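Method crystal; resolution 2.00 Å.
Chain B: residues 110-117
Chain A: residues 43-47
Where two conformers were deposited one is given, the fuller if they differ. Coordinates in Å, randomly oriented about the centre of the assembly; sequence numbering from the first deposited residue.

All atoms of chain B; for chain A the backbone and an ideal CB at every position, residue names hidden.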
# COMPACT_ATOMS: atom_id res chain seq x y z
N VAL B 110 5.69 -24.15 6.41
CA VAL B 110 5.15 -23.71 5.13
C VAL B 110 3.72 -24.23 5.03
O VAL B 110 3.34 -25.13 5.78
CB VAL B 110 5.97 -24.26 3.94
CG1 VAL B 110 7.30 -23.52 3.82
CG2 VAL B 110 6.19 -25.76 4.10
N PRO B 111 2.90 -23.67 4.12
CA PRO B 111 1.53 -24.17 4.03
C PRO B 111 1.51 -25.63 3.60
O PRO B 111 2.47 -26.08 2.96
CB PRO B 111 0.91 -23.29 2.93
CG PRO B 111 1.79 -22.08 2.86
CD PRO B 111 3.16 -22.58 3.16
N VAL B 112 0.46 -26.37 3.95
CA VAL B 112 0.32 -27.73 3.45
C VAL B 112 0.28 -27.68 1.93
O VAL B 112 -0.06 -26.66 1.34
CB VAL B 112 -0.95 -28.43 4.00
CG1 VAL B 112 -0.84 -28.63 5.51
CG2 VAL B 112 -2.20 -27.63 3.64
N VAL B 113 0.64 -28.79 1.29
CA VAL B 113 0.72 -28.83 -0.17
C VAL B 113 -0.58 -28.40 -0.85
O VAL B 113 -0.57 -27.65 -1.82
CB VAL B 113 1.14 -30.22 -0.68
CG1 VAL B 113 1.11 -30.26 -2.20
CG2 VAL B 113 2.53 -30.57 -0.16
N LYS B 114 -1.70 -28.89 -0.32
CA LYS B 114 -3.02 -28.53 -0.83
C LYS B 114 -3.21 -27.02 -0.96
O LYS B 114 -3.82 -26.54 -1.92
CB LYS B 114 -4.11 -29.09 0.09
CG LYS B 114 -5.48 -28.45 -0.11
CD LYS B 114 -6.45 -28.89 0.97
CE LYS B 114 -6.58 -30.41 1.02
NZ LYS B 114 -7.50 -30.88 2.09
N ALA B 115 -2.68 -26.28 0.00
CA ALA B 115 -2.85 -24.83 0.03
C ALA B 115 -1.78 -24.10 -0.77
O ALA B 115 -2.01 -23.00 -1.27
CB ALA B 115 -2.87 -24.33 1.47
N CYS B 116 -0.61 -24.71 -0.90
CA CYS B 116 0.47 -24.10 -1.67
C CYS B 116 1.27 -25.13 -2.47
O CYS B 116 2.25 -25.69 -1.98
CB CYS B 116 1.41 -23.31 -0.75
SG CYS B 116 2.61 -22.29 -1.64
N ARG B 117 0.84 -25.37 -3.70
CA ARG B 117 1.52 -26.29 -4.61
C ARG B 117 2.97 -25.88 -4.86
O ARG B 117 3.85 -26.73 -4.96
CB ARG B 117 0.79 -26.36 -5.95
CG ARG B 117 -0.32 -27.37 -6.00
CD ARG B 117 0.23 -28.78 -5.95
NE ARG B 117 -0.85 -29.76 -6.03
CZ ARG B 117 -1.32 -30.27 -7.16
NH1 ARG B 117 -0.79 -29.91 -8.32
NH2 ARG B 117 -2.31 -31.15 -7.13
N UNK A 43 -7.04 -19.71 5.43
CA UNK A 43 -6.43 -19.79 4.12
C UNK A 43 -6.94 -21.03 3.40
O UNK A 43 -6.86 -22.14 3.92
CB UNK A 43 -4.90 -19.81 4.23
N UNK A 44 -7.49 -20.83 2.21
CA UNK A 44 -7.89 -21.94 1.35
C UNK A 44 -6.69 -22.39 0.52
O UNK A 44 -6.19 -23.50 0.68
CB UNK A 44 -9.06 -21.54 0.45
N UNK A 45 -6.22 -21.51 -0.35
CA UNK A 45 -4.97 -21.74 -1.06
C UNK A 45 -4.38 -20.45 -1.59
O UNK A 45 -5.04 -19.40 -1.61
CB UNK A 45 -5.19 -22.72 -2.21
N UNK A 46 -3.12 -20.52 -2.00
CA UNK A 46 -2.46 -19.41 -2.66
C UNK A 46 -2.62 -19.59 -4.17
O UNK A 46 -2.37 -20.66 -4.71
CB UNK A 46 -0.99 -19.33 -2.26
N UNK A 47 -3.03 -18.51 -4.84
CA UNK A 47 -3.35 -18.52 -6.27
C UNK A 47 -2.10 -18.32 -7.12
O UNK A 47 -1.38 -17.34 -6.95
CB UNK A 47 -4.38 -17.43 -6.59

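Chain A runs through 43 to 46 as the end of a strand and leaves it at 47. Chain B meets it with a turn, in which the N atoms of Ala115(B) and Cys116(B) both donate hydrogen bonds to the O atom of Val112(B), each at 3.0 Å. O of Ala115(B) takes no backbone hydrogen bond within its own stretch and faces chain A.

Position 43 has its CA-to-CB bond toward chain B, but nothing there lies within 5.5 Å of the ideal CB. No charge or polar group is in reach to select a partner. The extended backbone would suit a beta-branched residue, though many others would fit. The deposited residue is Val43(A), chi1 t, and it stays short of real contact.

Position 44 points its CB away, into space that chain B leaves open. Almost any side chain could stand here. It is the backbone that touches chain B: the O atom of this residue lies 3.5 Å from CB of Ala115(B), a packing contact against the methyl group. The residue is Asp44(A). Its carboxylate end comes nearer than its CB does, yet makes no close contact with chain B.

Position 45 lies 3.9 Å from Ala115(B), CA to CA. Its CB points sideways, and the ideal CB is 3.3 Å from O of Ala115(B). The first carbon is therefore tightly placed. A chain that turns outward would suit, long or short, and glycine would also fit. The residue is Arg45(A), chi1 p. Its side chain leads away from chain B, so the guanidinium plays no part in this contact.

Position 46 offers its backbone N to that carbonyl. N of 46 donates to O of Ala115(B) at 2.8 Å, with an angle of 166°, so the bond is short and nearly straight. Any residue with a backbone NH could make it; proline could not. The CB points sideways, and the ideal CB is 4.7 Å from SG of Cys116(B). Beyond it chain B presents the ring of Pro111(B) and the side chain of Cys116(B). A large apolar residue, aliphatic or aromatic, would suit. The residue is Phe46(A), chi1 m. Its CE1 packs 3.5 Å from CG of Pro111(B), and its CD1 is 4.0 Å from CB of Cys116(B). Both approaches are oblique to the ring.

Position 47 points away, with no part of chain B near its CB. Many residues would serve. The residue is Met47(A), modelled as selenomethionine; it is poorly ordered and does not touch the chain B stretch.

Chain A (43-47) VDRFM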
# COMPACT_ATOMS: atom_id res chain seq x y z
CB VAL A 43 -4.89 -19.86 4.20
CG1 VAL A 43 -4.30 -20.12 2.82
CG2 VAL A 43 -4.33 -18.58 4.80
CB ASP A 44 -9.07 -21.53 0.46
CG ASP A 44 -9.44 -22.60 -0.55
OD1 ASP A 44 -8.92 -23.73 -0.46
OD2 ASP A 44 -10.25 -22.30 -1.45
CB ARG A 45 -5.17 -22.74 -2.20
CG ARG A 45 -6.37 -22.44 -3.09
CD ARG A 45 -6.54 -23.51 -4.16
NE ARG A 45 -7.94 -23.85 -4.37
CZ ARG A 45 -8.72 -23.28 -5.29
NH1 ARG A 45 -8.23 -22.34 -6.09
NH2 ARG A 45 -9.99 -23.65 -5.41
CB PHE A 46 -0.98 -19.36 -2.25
CG PHE A 46 -0.79 -19.05 -0.79
CD1 PHE A 46 -0.69 -20.07 0.14
CD2 PHE A 46 -0.73 -17.74 -0.34
CE1 PHE A 46 -0.53 -19.80 1.49
CE2 PHE A 46 -0.57 -17.45 1.00
CZ PHE A 46 -0.47 -18.48 1.92
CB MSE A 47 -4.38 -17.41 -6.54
CG MSE A 47 -4.91 -17.30 -7.97
SE MSE A 47 -6.39 -16.01 -8.05
CE MSE A 47 -6.53 -15.79 -9.99
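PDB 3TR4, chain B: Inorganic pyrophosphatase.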